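Side-chain contacts in N2152 (Neocallimastix frontalis, PDB 5U22), which is a family 39 glycoside hydrolase from a rumen anaerobic fungus, probably cleaving arabinose-containing glycosides with polyspecific activity on rare arabinosyl substrates: residues R113-G116 with I117-F121; N191-K194 with N195-Q198. One frame throughout, in Å; residues are numbered along the deposited sequence.

Interaction 1 of 2, residues R113-G116 with I117-F121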
# COMPACT_ATOMS: atom_id res chain seq x y z
N ARG A 113 -1.64 -12.78 -23.03
CA ARG A 113 -1.86 -13.74 -24.11
C ARG A 113 -1.76 -15.14 -23.52
O ARG A 113 -0.67 -15.66 -23.28
CB ARG A 113 -0.85 -13.51 -25.23
CG ARG A 113 -1.17 -12.26 -26.03
CD ARG A 113 -0.58 -12.34 -27.41
NE ARG A 113 0.86 -12.10 -27.36
CZ ARG A 113 1.39 -10.89 -27.31
NH1 ARG A 113 0.60 -9.82 -27.30
NH2 ARG A 113 2.70 -10.74 -27.27
N TRP A 114 -2.92 -15.74 -23.26
CA TRP A 114 -2.98 -17.05 -22.64
C TRP A 114 -2.40 -18.10 -23.59
O TRP A 114 -2.83 -18.18 -24.75
CB TRP A 114 -4.42 -17.39 -22.30
CG TRP A 114 -4.66 -18.75 -21.72
CD1 TRP A 114 -5.26 -19.81 -22.34
CD2 TRP A 114 -4.33 -19.18 -20.39
NE1 TRP A 114 -5.33 -20.88 -21.47
CE2 TRP A 114 -4.76 -20.52 -20.27
CE3 TRP A 114 -3.72 -18.57 -19.30
CZ2 TRP A 114 -4.59 -21.26 -19.10
CZ3 TRP A 114 -3.56 -19.30 -18.14
CH2 TRP A 114 -3.99 -20.63 -18.05
N PRO A 115 -1.44 -18.90 -23.15
CA PRO A 115 -0.81 -19.90 -24.03
C PRO A 115 -1.37 -21.31 -23.88
O PRO A 115 -0.78 -22.24 -24.45
CB PRO A 115 0.65 -19.86 -23.57
CG PRO A 115 0.51 -19.69 -22.07
CD PRO A 115 -0.74 -18.83 -21.85
N GLY A 116 -2.45 -21.48 -23.14
CA GLY A 116 -2.91 -22.81 -22.82
C GLY A 116 -2.44 -23.24 -21.44
O GLY A 116 -1.38 -22.84 -20.97
N ILE A 117 -3.25 -24.09 -20.80
CA ILE A 117 -2.97 -24.50 -19.42
C ILE A 117 -1.64 -25.24 -19.33
O ILE A 117 -0.95 -25.17 -18.31
CB ILE A 117 -4.15 -25.35 -18.89
CG1 ILE A 117 -4.09 -25.53 -17.36
CG2 ILE A 117 -4.19 -26.73 -19.56
CD1 ILE A 117 -4.57 -24.31 -16.59
N GLN A 118 -1.25 -25.94 -20.40
CA GLN A 118 -0.02 -26.72 -20.33
C GLN A 118 1.20 -25.82 -20.16
O GLN A 118 2.02 -26.03 -19.27
CB GLN A 118 0.11 -27.59 -21.58
CG GLN A 118 -1.01 -28.62 -21.70
CD GLN A 118 -2.15 -28.17 -22.61
OE1 GLN A 118 -2.45 -26.98 -22.69
NE2 GLN A 118 -2.79 -29.13 -23.28
N THR A 119 1.32 -24.81 -21.02
CA THR A 119 2.46 -23.89 -20.92
C THR A 119 2.41 -23.07 -19.64
O THR A 119 3.44 -22.83 -19.00
CB THR A 119 2.48 -22.97 -22.14
OG1 THR A 119 2.79 -23.76 -23.30
CG2 THR A 119 3.54 -21.87 -22.00
N TRP A 120 1.22 -22.62 -19.25
CA TRP A 120 1.07 -21.92 -17.97
C TRP A 120 1.65 -22.75 -16.83
O TRP A 120 2.42 -22.24 -16.00
CB TRP A 120 -0.41 -21.62 -17.75
CG TRP A 120 -0.80 -20.97 -16.45
CD1 TRP A 120 -1.66 -21.48 -15.52
CD2 TRP A 120 -0.41 -19.67 -15.97
NE1 TRP A 120 -1.82 -20.59 -14.49
CE2 TRP A 120 -1.06 -19.48 -14.73
CE3 TRP A 120 0.44 -18.67 -16.45
CZ2 TRP A 120 -0.90 -18.32 -13.97
CZ3 TRP A 120 0.60 -17.50 -15.68
CH2 TRP A 120 -0.07 -17.34 -14.46
N PHE A 121 1.30 -24.03 -16.78
CA PHE A 121 1.80 -24.88 -15.70
C PHE A 121 3.30 -25.11 -15.81
O PHE A 121 4.01 -25.09 -14.80
CB PHE A 121 1.02 -26.20 -15.70
CG PHE A 121 -0.25 -26.17 -14.89
CD1 PHE A 121 -0.94 -24.99 -14.66
CD2 PHE A 121 -0.74 -27.33 -14.31
CE1 PHE A 121 -2.11 -24.97 -13.90
CE2 PHE A 121 -1.90 -27.32 -13.53
CZ PHE A 121 -2.59 -26.14 -13.34
O HOH W 1 -0.16 -24.72 -23.69
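Trp114 and Trp120 meet because both indoles swing the same way from their backbones: each CG stands opposite its own N, with chi1 177° in Trp114 and in Trp120. The two side chains then cross at roughly a right angle, and the six-membered part of Trp114 comes over one face of Trp120. Trp114 CH2 lies 3.5 Å from Trp120 CD1, and its neighbour CZ3 sits above the same face, displaced toward the rim. With planes inclined by 48°, the pair is oblique. Trp114 also meets the first turn of the helix: its CZ2 is 3.6 Å from Ile117 N, while Ile117 CD1 reaches the indole in plane at its edge, 4.0 Å from Trp114 CZ2. Beside this aromatic pair, Pro115 CG packs 3.7 Å from the methyl CG2 of Thr119.

The backbone evidence places Gly116 at the N-cap. Trp120 N donates to Gly116 O over 3.1 Å with an N-H...O angle of 173°, closing the first turn. At the backbone angles of Gly116 a CB would press against the carbonyl oxygen of the preceding residue, so glycine suits this corner. One water links the turn to the residue before it, donating to Pro115 O at 2.7 Å and accepting from Thr119 N at 3.1 Å; its bond to Gln118 OE1 is weak.

Further inward, Trp120 NE1 is satisfied by Thr167 OG1 of helix 160-174, and Trp145 and Trp152 make edge-to-face pairs with Trp120 and Trp114, respectively. The whole is a glycine N-cap with tryptophan packing across the first helical turn, where the loop after strand 98-102 enters helix 117-134 of the TIM barrel.

Interaction 2 of 2, residues N191-K194 with N195-Q198; sequences NKMK and NFLQ
Lys194 and Gln198, like Met193 and Leu197, are paired one turn apart on helix 190-202, the helix of a beta-alpha-beta unit in the TIM barrel. The backbone bonds are of the i to i+4 kind: Gln198 N donates to Lys194 O over 2.7 Å at 170°, and Leu197 N to Met193 O over 2.8 Å at 164°. Asn195 N and Phe196 N bind Asn191 O and Lys192 O in the same pattern.

Apolar contact occupies the inner side. Met193 CG, anti to the backbone N (chi1 177°), touches Leu197 CD1 at 3.8 Å; Phe185 and Ile210 from the flanking strands meet Met193, and Leu231 and Leu235 of helix 221-235 pack on Met193 and Leu197, respectively.

Among the polar side chains, Lys192 turns elsewhere, its NZ forming a salt bridge with Asp149. On the more exposed side the extended Lys194 chain crosses that of Gln198 obliquely, and Lys194 CE comes within 3.5 Å of Gln198 NE2. With the amide gone, as in an alanine here, the Lys194 chain is likely to lose the group it lies along and be freer to turn. Closer to the backbone, Gln198 CB lies 3.4 Å from Lys194 O.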
# COMPACT_ATOMS: atom_id res chain seq x y z
N ASN A 191 -20.92 -8.05 -5.77
CA ASN A 191 -21.40 -9.28 -6.41
C ASN A 191 -20.23 -10.10 -6.95
O ASN A 191 -20.20 -11.33 -6.82
CB ASN A 191 -22.37 -8.95 -7.54
CG ASN A 191 -23.79 -8.73 -7.06
OD1 ASN A 191 -24.07 -8.75 -5.86
ND2 ASN A 191 -24.70 -8.50 -7.99
N LYS A 192 -19.26 -9.42 -7.58
CA LYS A 192 -18.09 -10.08 -8.14
C LYS A 192 -17.29 -10.78 -7.05
O LYS A 192 -16.88 -11.94 -7.20
CB LYS A 192 -17.25 -9.04 -8.87
CG LYS A 192 -15.97 -9.55 -9.49
CD LYS A 192 -15.38 -8.52 -10.45
CE LYS A 192 -15.13 -7.18 -9.76
NZ LYS A 192 -14.62 -6.13 -10.69
N MET A 193 -17.06 -10.09 -5.93
CA MET A 193 -16.30 -10.68 -4.83
C MET A 193 -17.08 -11.83 -4.19
O MET A 193 -16.51 -12.89 -3.91
CB MET A 193 -15.97 -9.62 -3.78
CG MET A 193 -15.23 -10.18 -2.56
SD MET A 193 -13.62 -10.91 -2.97
CE MET A 193 -12.62 -9.43 -3.12
N LYS A 194 -18.37 -11.63 -3.94
CA LYS A 194 -19.17 -12.68 -3.33
C LYS A 194 -19.16 -13.94 -4.18
O LYS A 194 -18.96 -15.05 -3.67
CB LYS A 194 -20.60 -12.18 -3.12
CG LYS A 194 -21.53 -13.20 -2.43
CD LYS A 194 -22.93 -12.59 -2.21
CE LYS A 194 -23.90 -13.57 -1.58
NZ LYS A 194 -25.08 -12.83 -1.04
N ASN A 195 -19.38 -13.79 -5.50
CA ASN A 195 -19.33 -14.94 -6.40
C ASN A 195 -17.99 -15.67 -6.28
O ASN A 195 -17.94 -16.90 -6.22
CB ASN A 195 -19.58 -14.49 -7.84
CG ASN A 195 -21.07 -14.49 -8.22
OD1 ASN A 195 -21.81 -15.41 -7.86
ND2 ASN A 195 -21.49 -13.47 -8.97
N PHE A 196 -16.90 -14.91 -6.21
CA PHE A 196 -15.59 -15.54 -6.08
C PHE A 196 -15.43 -16.23 -4.73
O PHE A 196 -14.86 -17.33 -4.65
CB PHE A 196 -14.48 -14.51 -6.27
CG PHE A 196 -13.12 -15.06 -5.94
CD1 PHE A 196 -12.50 -15.92 -6.82
CD2 PHE A 196 -12.48 -14.73 -4.75
CE1 PHE A 196 -11.26 -16.45 -6.54
CE2 PHE A 196 -11.24 -15.26 -4.46
CZ PHE A 196 -10.63 -16.12 -5.36
N LEU A 197 -15.86 -15.58 -3.65
CA LEU A 197 -15.74 -16.20 -2.33
C LEU A 197 -16.61 -17.45 -2.23
O LEU A 197 -16.19 -18.46 -1.65
CB LEU A 197 -16.13 -15.20 -1.24
CG LEU A 197 -15.14 -14.05 -1.10
CD1 LEU A 197 -15.65 -13.04 -0.07
CD2 LEU A 197 -13.78 -14.59 -0.70
N GLN A 198 -17.84 -17.38 -2.75
CA GLN A 198 -18.71 -18.55 -2.71
C GLN A 198 -18.09 -19.71 -3.49
O GLN A 198 -18.06 -20.85 -3.02
CB GLN A 198 -20.09 -18.20 -3.25
CG GLN A 198 -20.95 -17.43 -2.25
CD GLN A 198 -22.32 -17.07 -2.81
OE1 GLN A 198 -22.46 -16.81 -4.00
NE2 GLN A 198 -23.32 -17.03 -1.94

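Interactions 1 and 2 occur in series along the chain and do not touch: their centres lie 25 Å apart and their nearest atoms about 13 Å. Interaction 1 spans the loop after strand 98-102 and the start of helix 117-134, while interaction 2 lies wholly on helix 190-202 after strand 180-185. Helix 160-174 relates them indirectly, since Thr167 OG1 is hydrogen-bonded to Trp120 NE1 while Trp164 pairs edge-to-face with Phe196. A bound BTB molecule offers a common reference: the side chain of Trp120 is about 13 Å from it and that of Lys192 about 12 Å, so neither contacts this ligand directly. Interaction 1 starts a helix at the surface; interaction 2, within one helix, is partly buried.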